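Local atomic coordinates of ALDH21) (Physcomitrella patens subsp. patens, PDB entry 5MZ5), a protein that oxidises succinic semialdehyde to succinate with NADP(+) as the hydride acceptor, as a member of the aldehyde dehydrogenase family. Residues K281-L286 with Q490-K495; P181-S186 with K259-T264; A109-R114 with R139-F144; L192-H197 with A473-S478; L347-P352 with F395-V400. One frame throughout, in Å; residues are numbered along the deposited sequence.

Contact 1 of 5, residues K281-L286 with Q490-K495. With EDO (1,2-ethanediol), chain I.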
# COMPACT_ATOMS: atom_id res chain seq x y z
N LYS A 281 -4.26 2.02 -25.47
CA LYS A 281 -3.06 2.14 -24.66
C LYS A 281 -1.97 1.25 -25.29
O LYS A 281 -2.26 0.26 -25.99
CB LYS A 281 -3.31 1.74 -23.20
CG LYS A 281 -4.07 2.80 -22.42
CD LYS A 281 -4.01 2.56 -20.93
CE LYS A 281 -5.08 3.32 -20.21
NZ LYS A 281 -4.85 3.38 -18.74
N VAL A 282 -0.71 1.64 -25.09
CA VAL A 282 0.43 0.94 -25.64
C VAL A 282 1.47 0.72 -24.55
O VAL A 282 1.78 1.64 -23.80
CB VAL A 282 1.04 1.69 -26.86
CG1 VAL A 282 2.16 0.89 -27.50
CG2 VAL A 282 -0.02 2.03 -27.89
N VAL A 283 1.99 -0.52 -24.47
CA VAL A 283 3.06 -0.98 -23.58
C VAL A 283 4.14 -1.47 -24.54
O VAL A 283 3.80 -2.17 -25.50
CB VAL A 283 2.58 -2.13 -22.64
CG1 VAL A 283 3.76 -2.94 -22.07
CG2 VAL A 283 1.71 -1.58 -21.52
N MET A 284 5.41 -1.11 -24.29
CA MET A 284 6.53 -1.47 -25.15
C MET A 284 7.74 -1.95 -24.37
O MET A 284 8.27 -1.24 -23.51
CB MET A 284 6.96 -0.25 -26.00
CG MET A 284 5.93 0.21 -26.97
SD MET A 284 6.23 -0.56 -28.54
CE MET A 284 4.59 -0.66 -29.20
N GLU A 285 8.24 -3.13 -24.72
CA GLU A 285 9.47 -3.69 -24.15
C GLU A 285 10.41 -3.82 -25.33
O GLU A 285 10.21 -4.67 -26.20
CB GLU A 285 9.22 -5.04 -23.47
CG GLU A 285 8.39 -4.95 -22.21
CD GLU A 285 9.04 -4.26 -21.02
OE1 GLU A 285 8.29 -3.78 -20.14
OE2 GLU A 285 10.29 -4.20 -20.97
N LEU A 286 11.36 -2.88 -25.44
CA LEU A 286 12.26 -2.85 -26.60
C LEU A 286 13.69 -3.15 -26.18
O LEU A 286 13.89 -3.61 -25.05
CB LEU A 286 12.10 -1.53 -27.39
CG LEU A 286 10.64 -1.04 -27.57
CD1 LEU A 286 10.58 0.35 -28.07
CD2 LEU A 286 9.80 -2.00 -28.45
N GLN A 490 6.51 1.86 -19.93
CA GLN A 490 5.85 1.03 -18.91
C GLN A 490 6.71 -0.15 -18.47
O GLN A 490 7.88 -0.28 -18.85
CB GLN A 490 4.42 0.58 -19.31
CG GLN A 490 3.53 1.67 -19.94
CD GLN A 490 3.32 2.90 -19.07
OE1 GLN A 490 3.15 4.01 -19.59
NE2 GLN A 490 3.29 2.74 -17.75
N ARG A 491 6.15 -0.98 -17.59
CA ARG A 491 6.88 -2.09 -17.01
C ARG A 491 6.13 -3.40 -17.11
O ARG A 491 4.91 -3.45 -16.96
CB ARG A 491 7.19 -1.82 -15.50
CG ARG A 491 8.01 -0.59 -15.19
CD ARG A 491 9.46 -0.72 -15.65
NE ARG A 491 10.21 0.50 -15.37
CZ ARG A 491 10.26 1.54 -16.19
NH1 ARG A 491 9.65 1.50 -17.37
NH2 ARG A 491 10.94 2.63 -15.85
N GLU A 492 6.91 -4.46 -17.29
CA GLU A 492 6.48 -5.84 -17.20
C GLU A 492 7.03 -6.36 -15.87
O GLU A 492 7.58 -5.58 -15.08
CB GLU A 492 6.81 -6.67 -18.44
CG GLU A 492 5.87 -6.33 -19.59
CD GLU A 492 5.83 -7.25 -20.79
OE1 GLU A 492 4.99 -7.01 -21.68
OE2 GLU A 492 6.59 -8.25 -20.84
N GLY A 493 6.81 -7.62 -15.59
CA GLY A 493 6.97 -8.17 -14.25
C GLY A 493 5.50 -8.22 -13.87
O GLY A 493 4.78 -7.24 -14.06
N VAL A 494 5.02 -9.41 -13.51
CA VAL A 494 3.60 -9.76 -13.41
C VAL A 494 2.70 -8.66 -12.81
O VAL A 494 1.77 -8.25 -13.51
CB VAL A 494 3.37 -11.12 -12.72
CG1 VAL A 494 1.89 -11.42 -12.61
CG2 VAL A 494 4.09 -12.24 -13.47
N LYS A 495 2.94 -8.20 -11.56
CA LYS A 495 2.04 -7.21 -10.94
C LYS A 495 2.04 -5.84 -11.67
O LYS A 495 1.00 -5.19 -11.72
CB LYS A 495 2.27 -7.08 -9.42
CG LYS A 495 3.55 -6.37 -8.98
CD LYS A 495 3.62 -6.35 -7.45
CE LYS A 495 4.71 -5.45 -6.92
NZ LYS A 495 5.08 -5.81 -5.53
C1 EDO I . -0.13 5.34 -24.62
O1 EDO I . -0.76 4.51 -23.65
C2 EDO I . 0.34 6.69 -23.99
O2 EDO I . 1.56 6.56 -23.25
O HOH W 1 9.68 -0.40 -20.97
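V283 and Q490 mark the nearest approach of the two backbones, CA to CA 5.8 Å, with strand 281-285 and the chain at 490-492 running 57° apart. This is one margin of the six-stranded sheet of the Rossmann-type domain: strand 281-285 takes short strand 488-489 as its antiparallel neighbour, and the chain then swings away at Q490 toward helix 494-500. A water bridges the divergence, donating to M284 O and to Q490 O. The same Q490 O also receives R491 NH1 at 2.9 Å, a donor that sits well above the carbonyl plane. The other terminal nitrogen of R491, NH2, goes to the second subunit, where it meets E503 and the carbonyl of T504. V283 CG2 lies 4.0 Å from Q490 CG, the two side chains meeting at about a right angle. Further along the strand, E285 turns toward the loop. Its chain bends at chi2 (-69°), which turns OE1 toward the E492 backbone, and the two carboxylate planes end 45° apart. E285 is the predicted active-site glutamate and an NADP(+)-binding residue, and it also touches Y481. E492 OE1 is held by a salt bridge to K198, so the acid beside E285 has its own basic partner. The two glutamates meet through carbon as well as oxygen: E285 CG is 3.7 Å from E492 CD, while E285 OE1 stands 3.2 Å from E492 N.

Contact 2 of 5, residues P181-S186 with K259-T264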
# COMPACT_ATOMS: atom_id res chain seq x y z
N PRO A 181 -10.17 -6.41 -24.41
CA PRO A 181 -9.28 -7.19 -25.31
C PRO A 181 -7.87 -6.62 -25.51
O PRO A 181 -7.67 -5.43 -25.73
CB PRO A 181 -10.07 -7.25 -26.63
CG PRO A 181 -11.51 -7.08 -26.21
CD PRO A 181 -11.44 -6.06 -25.09
N VAL A 182 -6.88 -7.52 -25.39
CA VAL A 182 -5.46 -7.17 -25.47
C VAL A 182 -4.83 -7.75 -26.73
O VAL A 182 -4.97 -8.94 -27.01
CB VAL A 182 -4.68 -7.59 -24.19
CG1 VAL A 182 -3.18 -7.26 -24.30
CG2 VAL A 182 -5.28 -6.98 -22.92
N SER A 183 -4.11 -6.88 -27.48
CA SER A 183 -3.33 -7.28 -28.65
C SER A 183 -1.90 -7.54 -28.13
O SER A 183 -1.30 -6.66 -27.50
CB SER A 183 -3.31 -6.18 -29.70
OG SER A 183 -2.45 -6.57 -30.75
N MET A 184 -1.38 -8.75 -28.37
CA MET A 184 -0.04 -9.15 -27.90
C MET A 184 0.81 -9.53 -29.07
O MET A 184 0.37 -10.30 -29.93
CB MET A 184 -0.09 -10.32 -26.90
CG MET A 184 -0.99 -10.08 -25.70
SD MET A 184 -1.15 -11.59 -24.73
CE MET A 184 -2.00 -10.95 -23.35
N VAL A 185 2.03 -8.97 -29.13
CA VAL A 185 3.02 -9.23 -30.16
C VAL A 185 4.31 -9.55 -29.42
O VAL A 185 4.83 -8.72 -28.68
CB VAL A 185 3.16 -8.06 -31.19
CG1 VAL A 185 4.19 -8.41 -32.27
CG2 VAL A 185 1.80 -7.72 -31.83
N SER A 186 4.77 -10.79 -29.54
CA SER A 186 5.91 -11.30 -28.78
C SER A 186 7.18 -11.55 -29.64
O SER A 186 7.09 -11.62 -30.86
CB SER A 186 5.49 -12.54 -28.01
OG SER A 186 4.94 -13.51 -28.88
N LYS A 259 -8.14 -2.79 -26.77
CA LYS A 259 -8.05 -1.70 -25.79
C LYS A 259 -6.61 -1.42 -25.38
O LYS A 259 -6.29 -0.35 -24.85
CB LYS A 259 -8.92 -2.00 -24.56
CG LYS A 259 -10.43 -2.16 -24.89
CD LYS A 259 -11.09 -0.94 -25.57
CE LYS A 259 -11.41 0.19 -24.61
NZ LYS A 259 -12.10 1.34 -25.28
N LEU A 260 -5.75 -2.40 -25.61
CA LEU A 260 -4.34 -2.33 -25.29
C LEU A 260 -3.53 -3.12 -26.31
O LEU A 260 -3.92 -4.22 -26.70
CB LEU A 260 -4.09 -2.89 -23.87
CG LEU A 260 -2.62 -3.07 -23.40
CD1 LEU A 260 -1.93 -1.73 -23.16
CD2 LEU A 260 -2.56 -3.88 -22.13
N LEU A 261 -2.40 -2.54 -26.73
CA LEU A 261 -1.38 -3.20 -27.51
C LEU A 261 -0.14 -3.36 -26.59
O LEU A 261 0.36 -2.39 -26.04
CB LEU A 261 -1.02 -2.42 -28.79
CG LEU A 261 0.30 -2.79 -29.49
CD1 LEU A 261 0.32 -4.28 -29.95
CD2 LEU A 261 0.57 -1.88 -30.67
N THR A 262 0.34 -4.59 -26.44
CA THR A 262 1.56 -4.88 -25.68
C THR A 262 2.54 -5.57 -26.62
O THR A 262 2.28 -6.68 -27.13
CB THR A 262 1.30 -5.60 -24.32
OG1 THR A 262 2.57 -5.90 -23.74
CG2 THR A 262 0.48 -6.86 -24.46
N PHE A 263 3.66 -4.88 -26.88
CA PHE A 263 4.68 -5.33 -27.81
C PHE A 263 6.04 -5.49 -27.15
O PHE A 263 6.46 -4.65 -26.34
CB PHE A 263 4.77 -4.36 -29.00
CG PHE A 263 5.90 -4.59 -29.98
CD1 PHE A 263 5.76 -5.49 -31.03
CD2 PHE A 263 7.11 -3.93 -29.84
CE1 PHE A 263 6.79 -5.69 -31.95
CE2 PHE A 263 8.16 -4.15 -30.74
CZ PHE A 263 7.99 -5.02 -31.80
N THR A 264 6.70 -6.60 -27.49
CA THR A 264 8.08 -6.89 -27.11
C THR A 264 8.81 -7.23 -28.40
O THR A 264 8.39 -8.13 -29.13
CB THR A 264 8.23 -7.98 -26.06
OG1 THR A 264 7.56 -7.57 -24.87
CG2 THR A 264 9.72 -8.23 -25.70
O HOH W 2 8.22 -9.03 -31.75
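V185 CG1 presses against the edge of the F263 ring, 3.5 Å from F263 CD1, and this is the tightest apolar touch between the two strands. The valine's other methyl, CG2, reaches L261 CD1 at 4.2 Å, so the two branches of V185 meet two neighbours on the same face of the sheet. S183 shares that face, its OG lying against L261 CD1 and bonding to the carbonyl of F252. On the other face V182 CG1 lies 3.7 Å from T262 CG2, and M184 CG packs beside the same methyl. T262 OG1 is anti to the backbone N (chi1 176°), which leaves CG2 to meet V182 and M184 while the hydroxyl takes a bond from K198. Beneath these contacts runs the parallel backbone pairing, from K259 N to P181 O through to T264 N to V185 O. S183 bonds to the neighbouring strand through both its N and its O: N to L260 O, and O from T262 N, each at 2.8 Å and nearly straight. At the C-terminal end of the pair a water donates to T264 O at 2.8 Å and, weakly, to S186 O. Outside this pair, helix 267-276 covers V185, L261 and F263, and helix 193-205 covers M184. S186 binds NADP(+), and parallel strands with helices on both faces, ending at the cofactor, are the hallmark of the Rossmann-type domain of aldehyde dehydrogenases.

Contact 3 of 5, residues A109-R114 with R139-F144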
# COMPACT_ATOMS: atom_id res chain seq x y z
N ALA A 109 0.95 -26.53 -13.60
CA ALA A 109 0.94 -27.99 -13.53
C ALA A 109 1.28 -28.65 -14.87
O ALA A 109 2.07 -29.61 -14.89
CB ALA A 109 -0.41 -28.49 -13.02
N GLU A 110 0.74 -28.12 -15.98
CA GLU A 110 1.03 -28.64 -17.32
C GLU A 110 2.45 -28.33 -17.79
O GLU A 110 3.06 -29.18 -18.44
CB GLU A 110 -0.02 -28.18 -18.33
CG GLU A 110 -1.05 -29.24 -18.67
CD GLU A 110 -0.58 -30.30 -19.66
OE1 GLU A 110 -0.51 -29.99 -20.87
OE2 GLU A 110 -0.31 -31.44 -19.22
N LEU A 111 3.00 -27.14 -17.43
CA LEU A 111 4.39 -26.77 -17.75
C LEU A 111 5.38 -27.69 -17.03
O LEU A 111 6.37 -28.10 -17.63
CB LEU A 111 4.69 -25.30 -17.42
CG LEU A 111 4.00 -24.23 -18.26
CD1 LEU A 111 4.05 -22.88 -17.57
CD2 LEU A 111 4.58 -24.13 -19.65
N LYS A 112 5.10 -28.05 -15.77
CA LYS A 112 5.95 -28.95 -14.98
C LYS A 112 5.94 -30.36 -15.57
O LYS A 112 6.99 -31.01 -15.63
CB LYS A 112 5.48 -28.99 -13.52
CG LYS A 112 5.79 -27.72 -12.74
CD LYS A 112 5.23 -27.79 -11.35
CE LYS A 112 5.59 -26.58 -10.52
NZ LYS A 112 4.80 -26.51 -9.27
N ASN A 113 4.76 -30.82 -16.01
CA ASN A 113 4.50 -32.13 -16.58
C ASN A 113 5.16 -32.34 -17.95
O ASN A 113 5.60 -33.44 -18.26
CB ASN A 113 2.98 -32.33 -16.68
CG ASN A 113 2.56 -33.76 -16.81
OD1 ASN A 113 2.77 -34.58 -15.91
ND2 ASN A 113 1.93 -34.09 -17.93
N ARG A 114 5.21 -31.27 -18.76
CA ARG A 114 5.78 -31.29 -20.10
C ARG A 114 7.13 -30.53 -20.16
O ARG A 114 7.56 -30.17 -21.24
CB ARG A 114 4.77 -30.66 -21.10
CG ARG A 114 3.47 -31.47 -21.26
CD ARG A 114 2.48 -30.76 -22.17
NE ARG A 114 2.90 -30.77 -23.57
CZ ARG A 114 2.22 -30.20 -24.56
NH1 ARG A 114 1.07 -29.57 -24.32
NH2 ARG A 114 2.68 -30.25 -25.80
N ARG A 139 11.61 -20.26 -15.39
CA ARG A 139 11.22 -18.87 -15.22
C ARG A 139 9.78 -18.64 -15.67
O ARG A 139 9.09 -17.83 -15.06
CB ARG A 139 12.20 -17.95 -15.96
CG ARG A 139 13.53 -17.78 -15.23
CD ARG A 139 14.42 -16.78 -15.95
NE ARG A 139 13.80 -15.46 -15.98
CZ ARG A 139 14.10 -14.49 -16.84
NH1 ARG A 139 15.05 -14.67 -17.74
NH2 ARG A 139 13.43 -13.35 -16.81
N THR A 140 9.32 -19.38 -16.72
CA THR A 140 7.93 -19.34 -17.24
C THR A 140 6.99 -19.91 -16.17
O THR A 140 5.91 -19.37 -15.97
CB THR A 140 7.80 -20.04 -18.59
OG1 THR A 140 8.67 -19.39 -19.52
CG2 THR A 140 6.35 -20.05 -19.14
N ILE A 141 7.42 -21.01 -15.50
CA ILE A 141 6.69 -21.63 -14.38
C ILE A 141 6.55 -20.59 -13.24
O ILE A 141 5.44 -20.39 -12.76
CB ILE A 141 7.27 -23.02 -13.95
CG1 ILE A 141 6.97 -24.09 -15.04
CG2 ILE A 141 6.72 -23.48 -12.58
CD1 ILE A 141 7.77 -25.36 -15.01
N ASP A 142 7.64 -19.86 -12.92
CA ASP A 142 7.62 -18.82 -11.88
C ASP A 142 6.68 -17.66 -12.25
O ASP A 142 6.01 -17.14 -11.38
CB ASP A 142 9.03 -18.24 -11.61
CG ASP A 142 10.04 -19.16 -10.93
OD1 ASP A 142 9.63 -20.23 -10.42
OD2 ASP A 142 11.24 -18.81 -10.92
N THR A 143 6.66 -17.26 -13.54
CA THR A 143 5.85 -16.17 -14.07
C THR A 143 4.36 -16.50 -13.93
O THR A 143 3.60 -15.67 -13.44
CB THR A 143 6.27 -15.85 -15.51
OG1 THR A 143 7.65 -15.49 -15.50
CG2 THR A 143 5.45 -14.72 -16.14
N PHE A 144 3.96 -17.72 -14.37
CA PHE A 144 2.57 -18.16 -14.25
C PHE A 144 2.16 -18.35 -12.78
O PHE A 144 1.01 -18.09 -12.43
CB PHE A 144 2.32 -19.44 -15.07
CG PHE A 144 1.95 -19.13 -16.50
CD1 PHE A 144 0.64 -18.76 -16.83
CD2 PHE A 144 2.90 -19.18 -17.51
CE1 PHE A 144 0.30 -18.44 -18.14
CE2 PHE A 144 2.55 -18.87 -18.83
CZ PHE A 144 1.25 -18.48 -19.13
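L111 and I141 stand where the two helices come nearest, CA to CA 6.6 Å, on axes that run antiparallel at 168° and pass 9.8 Å apart. Helix 97-113 thus lies along helix 130-151, and the side chains mesh from both. I141 points across the interface with CG1 beside its own backbone N (chi1 -71°), which lays that branch against L111 CB at 3.5 Å. Its terminal CD1 carries on to K112 CG at 3.8 Å, while CG2 meets K112 CE, so the aliphatic part of the lysine closes over the isoleucine. L111 answers with CD1, which touches T140 CG2 at 4.0 Å and F144 CD2 at 3.9 Å, two neighbours on the same side of it. An alanine at I141 would probably open a gap beneath L111 CB and leave the methylene chain of K112 without its support. Around this patch, V108 adds to the cover of I141, and L224 of helix 219-229 packs on both L111 and F144. R139, a succinate-binding residue, turns away from the seam to D477; K112 contributes only its methylenes across the contact. The meeting surface is therefore aliphatic and aromatic carbon, held by shape and burial.

Contact 4 of 5, residues L192-H197 with A473-S478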
# COMPACT_ATOMS: atom_id res chain seq x y z
N LEU A 192 9.03 -18.27 -25.00
CA LEU A 192 8.10 -18.80 -24.02
C LEU A 192 7.92 -17.79 -22.88
O LEU A 192 6.80 -17.37 -22.61
CB LEU A 192 8.54 -20.18 -23.51
CG LEU A 192 7.64 -20.85 -22.47
CD1 LEU A 192 6.32 -21.32 -23.07
CD2 LEU A 192 8.36 -21.97 -21.77
N ASN A 193 9.03 -17.38 -22.24
CA ASN A 193 9.02 -16.45 -21.12
C ASN A 193 8.46 -15.07 -21.47
O ASN A 193 7.68 -14.53 -20.69
CB ASN A 193 10.40 -16.33 -20.45
CG ASN A 193 10.36 -15.51 -19.16
OD1 ASN A 193 10.77 -14.35 -19.14
ND2 ASN A 193 9.73 -16.02 -18.14
N LEU A 194 8.83 -14.51 -22.62
CA LEU A 194 8.35 -13.17 -22.98
C LEU A 194 6.90 -13.21 -23.47
O LEU A 194 6.22 -12.18 -23.43
CB LEU A 194 9.30 -12.42 -23.92
CG LEU A 194 10.65 -12.01 -23.23
CD1 LEU A 194 11.66 -11.41 -24.23
CD2 LEU A 194 10.43 -11.04 -22.07
N VAL A 195 6.38 -14.42 -23.77
CA VAL A 195 4.95 -14.65 -24.06
C VAL A 195 4.23 -14.68 -22.70
O VAL A 195 3.23 -13.98 -22.51
CB VAL A 195 4.71 -15.94 -24.89
CG1 VAL A 195 3.25 -16.38 -24.80
CG2 VAL A 195 5.13 -15.73 -26.33
N ALA A 196 4.76 -15.50 -21.74
CA ALA A 196 4.23 -15.66 -20.38
C ALA A 196 4.05 -14.31 -19.68
O ALA A 196 3.02 -14.10 -19.04
CB ALA A 196 5.15 -16.56 -19.55
N HIS A 197 5.00 -13.36 -19.87
CA HIS A 197 4.96 -12.03 -19.26
C HIS A 197 3.83 -11.13 -19.80
O HIS A 197 3.58 -10.06 -19.24
CB HIS A 197 6.33 -11.34 -19.33
CG HIS A 197 7.21 -11.70 -18.17
ND1 HIS A 197 6.92 -11.27 -16.88
CD2 HIS A 197 8.33 -12.47 -18.14
CE1 HIS A 197 7.88 -11.75 -16.12
NE2 HIS A 197 8.75 -12.48 -16.83
N ALA A 473 22.43 -8.20 -16.84
CA ALA A 473 21.64 -9.27 -17.44
C ALA A 473 20.69 -10.00 -16.45
O ALA A 473 19.97 -10.91 -16.85
CB ALA A 473 22.54 -10.25 -18.18
N LEU A 474 20.62 -9.52 -15.21
CA LEU A 474 19.76 -10.10 -14.19
C LEU A 474 18.31 -9.60 -14.25
O LEU A 474 18.06 -8.39 -14.27
CB LEU A 474 20.37 -9.89 -12.79
CG LEU A 474 19.63 -10.50 -11.58
CD1 LEU A 474 19.56 -12.03 -11.67
CD2 LEU A 474 20.31 -10.09 -10.29
N ARG A 475 17.37 -10.54 -14.27
CA ARG A 475 15.95 -10.27 -14.20
C ARG A 475 15.22 -11.29 -13.32
O ARG A 475 15.29 -12.50 -13.58
CB ARG A 475 15.28 -10.19 -15.59
CG ARG A 475 13.79 -9.77 -15.46
CD ARG A 475 13.02 -9.97 -16.74
NE ARG A 475 11.62 -9.57 -16.58
CZ ARG A 475 10.73 -9.56 -17.56
NH1 ARG A 475 11.07 -9.96 -18.78
NH2 ARG A 475 9.49 -9.13 -17.34
N VAL A 476 14.49 -10.80 -12.31
CA VAL A 476 13.61 -11.60 -11.47
C VAL A 476 12.22 -11.38 -12.09
O VAL A 476 11.84 -10.24 -12.36
CB VAL A 476 13.67 -11.26 -9.96
CG1 VAL A 476 12.75 -12.19 -9.15
CG2 VAL A 476 15.10 -11.36 -9.44
N ASP A 477 11.46 -12.47 -12.31
CA ASP A 477 10.17 -12.41 -13.00
C ASP A 477 9.07 -11.63 -12.24
O ASP A 477 8.03 -11.33 -12.84
CB ASP A 477 9.73 -13.82 -13.40
CG ASP A 477 10.70 -14.43 -14.41
OD1 ASP A 477 10.69 -14.01 -15.58
OD2 ASP A 477 11.54 -15.25 -14.00
N SER A 478 9.36 -11.19 -10.99
CA SER A 478 8.44 -10.37 -10.21
C SER A 478 8.85 -8.88 -10.16
O SER A 478 8.08 -8.05 -9.68
CB SER A 478 8.30 -10.92 -8.80
OG SER A 478 9.53 -10.86 -8.10
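H197 reaches from helix 193-205 to the loop carrying R475 and D477. CB lies against E492. From CG on, the ring is overlaid by the R475 guanidinium: NH2 stands 3.2 Å above the ring plane over its centre, the planes are 18° apart and the centres 3.8 Å. CG, ND1 and CD2 lie under R475 NH2. CE1 touches both R475 NH2 and the backbone D477 O, each at 3.3 Å. At the tip, NE2 donates to D477 OD1 at 2.8 Å and 165°, nearly in the ring plane and on the anti lone pair of that oxygen. The same OD1 takes a weak bond from N193 ND2, while OD2 is paired with R139. R475 has L194 CD2 at its guanidinium edge and a cation-pi contact with Y481. An alanine in place of H197 would probably leave D477 OD1 without its stronger donor and R475 without the ring stacked on one face of its guanidinium, freer to turn. The stack and the carboxylate probably help to place R475 and R139, which bind succinate. T143 packs against H197 and D477, so the ring, projecting from helix 193-205, sits between helix 130-151 and the loop leading to strand 488-489.

Contact 5 of 5, residues L347-P352 with F395-V400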
# COMPACT_ATOMS: atom_id res chain seq x y z
N LEU A 347 34.57 -20.71 -23.23
CA LEU A 347 33.15 -20.87 -23.51
C LEU A 347 32.89 -21.84 -24.66
O LEU A 347 33.42 -21.64 -25.75
CB LEU A 347 32.43 -19.53 -23.73
CG LEU A 347 32.39 -18.53 -22.56
CD1 LEU A 347 31.76 -17.21 -22.99
CD2 LEU A 347 31.69 -19.12 -21.33
N LYS A 348 32.12 -22.90 -24.40
CA LYS A 348 31.82 -23.92 -25.41
C LYS A 348 30.74 -23.43 -26.36
O LYS A 348 29.63 -23.13 -25.94
CB LYS A 348 31.41 -25.26 -24.79
CG LYS A 348 32.51 -25.92 -24.02
CD LYS A 348 32.06 -27.18 -23.38
CE LYS A 348 33.25 -27.88 -22.80
NZ LYS A 348 32.87 -29.14 -22.10
N MET A 349 31.10 -23.35 -27.63
CA MET A 349 30.24 -22.93 -28.72
C MET A 349 29.97 -24.16 -29.59
O MET A 349 30.91 -24.87 -29.98
CB MET A 349 30.91 -21.82 -29.55
CG MET A 349 29.98 -21.17 -30.55
SD MET A 349 30.74 -19.87 -31.53
CE MET A 349 31.72 -20.83 -32.66
N GLY A 350 28.70 -24.42 -29.87
CA GLY A 350 28.32 -25.55 -30.70
C GLY A 350 26.86 -25.90 -30.67
O GLY A 350 26.00 -25.03 -30.48
N ASN A 351 26.58 -27.20 -30.87
CA ASN A 351 25.26 -27.81 -30.88
C ASN A 351 24.48 -27.44 -29.60
O ASN A 351 24.87 -27.87 -28.51
CB ASN A 351 25.39 -29.33 -31.04
CG ASN A 351 24.09 -30.08 -31.13
OD1 ASN A 351 23.00 -29.53 -30.97
ND2 ASN A 351 24.19 -31.37 -31.41
N PRO A 352 23.39 -26.63 -29.71
CA PRO A 352 22.66 -26.21 -28.50
C PRO A 352 21.99 -27.37 -27.75
O PRO A 352 21.65 -27.21 -26.58
CB PRO A 352 21.67 -25.17 -29.03
CG PRO A 352 21.45 -25.57 -30.45
CD PRO A 352 22.80 -26.02 -30.92
N PHE A 395 26.92 -19.06 -36.45
CA PHE A 395 27.72 -18.93 -35.24
C PHE A 395 28.67 -17.73 -35.28
O PHE A 395 29.34 -17.50 -36.29
CB PHE A 395 28.54 -20.21 -35.00
CG PHE A 395 27.74 -21.39 -34.47
CD1 PHE A 395 27.54 -21.55 -33.11
CD2 PHE A 395 27.22 -22.34 -35.34
CE1 PHE A 395 26.83 -22.66 -32.62
CE2 PHE A 395 26.50 -23.44 -34.85
CZ PHE A 395 26.30 -23.59 -33.49
N ILE A 396 28.71 -16.98 -34.17
CA ILE A 396 29.61 -15.86 -33.94
C ILE A 396 30.39 -16.23 -32.70
O ILE A 396 29.78 -16.55 -31.66
CB ILE A 396 28.87 -14.48 -33.77
CG1 ILE A 396 28.31 -13.96 -35.11
CG2 ILE A 396 29.77 -13.41 -33.12
CD1 ILE A 396 29.43 -13.37 -36.14
N GLU A 397 31.71 -16.20 -32.79
CA GLU A 397 32.60 -16.48 -31.66
C GLU A 397 32.35 -15.44 -30.54
O GLU A 397 32.08 -14.28 -30.86
CB GLU A 397 34.06 -16.40 -32.09
CG GLU A 397 34.53 -17.62 -32.85
CD GLU A 397 35.95 -17.53 -33.36
OE1 GLU A 397 36.53 -18.60 -33.67
OE2 GLU A 397 36.49 -16.40 -33.47
N PRO A 398 32.43 -15.83 -29.24
CA PRO A 398 32.29 -14.81 -28.18
C PRO A 398 33.45 -13.80 -28.36
O PRO A 398 34.61 -14.19 -28.49
CB PRO A 398 32.36 -15.61 -26.88
CG PRO A 398 32.98 -16.90 -27.24
CD PRO A 398 32.78 -17.16 -28.70
N THR A 399 33.08 -12.53 -28.53
CA THR A 399 33.99 -11.45 -28.88
C THR A 399 34.11 -10.40 -27.79
O THR A 399 33.13 -10.06 -27.15
CB THR A 399 33.50 -10.82 -30.20
OG1 THR A 399 33.28 -11.84 -31.17
CG2 THR A 399 34.44 -9.76 -30.75
N VAL A 400 35.33 -9.85 -27.63
CA VAL A 400 35.68 -8.74 -26.74
C VAL A 400 36.51 -7.73 -27.55
O VAL A 400 37.52 -8.10 -28.13
CB VAL A 400 36.38 -9.12 -25.41
CG1 VAL A 400 36.53 -7.90 -24.49
CG2 VAL A 400 35.61 -10.23 -24.69
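M349 is anti at chi1 (-170°) and again at chi2, which carries SD past F395 to I396 O, 3.5 Å away; the bend at chi3 then turns CE toward F395 CB. The F395 ring has CG beside its own backbone N (chi1 -75°) and comes the other way, so the two side chains slide past one another. M349 CG rests 3.6 Å from F395 CD1. The sulfur stands 5.2 Å from the ring centroid, 68° off its normal, an oblique Met-aromatic contact. At the edge of the ring and in its plane, G350 O faces F395 CE1 at 3.3 Å, where the slightly positive ring hydrogens would suit a carbonyl oxygen. Further along, L347 CD1 meets P398 CB at 4.2 Å. The loop after helix 333-345 runs nearly antiparallel to the start of strand 395-402, which belongs to the mixed sheet of the catalytic domain. F313 of helix 301-313 packs on both L347 and P398, while K392 makes a cation-pi contact with F395. Between these two segments a thioether, a ring edge and a proline do the touching, while backbone bonds tie the loop to Y358 and L359; this join rests mainly on dispersion and weak polarisation.

How the contacts relate
Contacts 1, 2 and 4 lie buried near the middle of the chain and contact 3 is buried farther out, whereas contact 5 is partly buried at the periphery, its centre about 23 Å from that of the chain. Contacts 1 and 2 share one sheet, since strands 260-264 and 281-285 are neighbours in it. Contact 4 meets contact 1 where E492 backs H197, and contact 3 where R139 pairs with D477, so these form one continuous region around the substrate and cofactor residues. Their chemistry differs: backbone bonding in contact 2, helix packing in contact 3, charged and flat groups in contact 4, water and carboxylates in contact 1. Contact 5 touches none of the others.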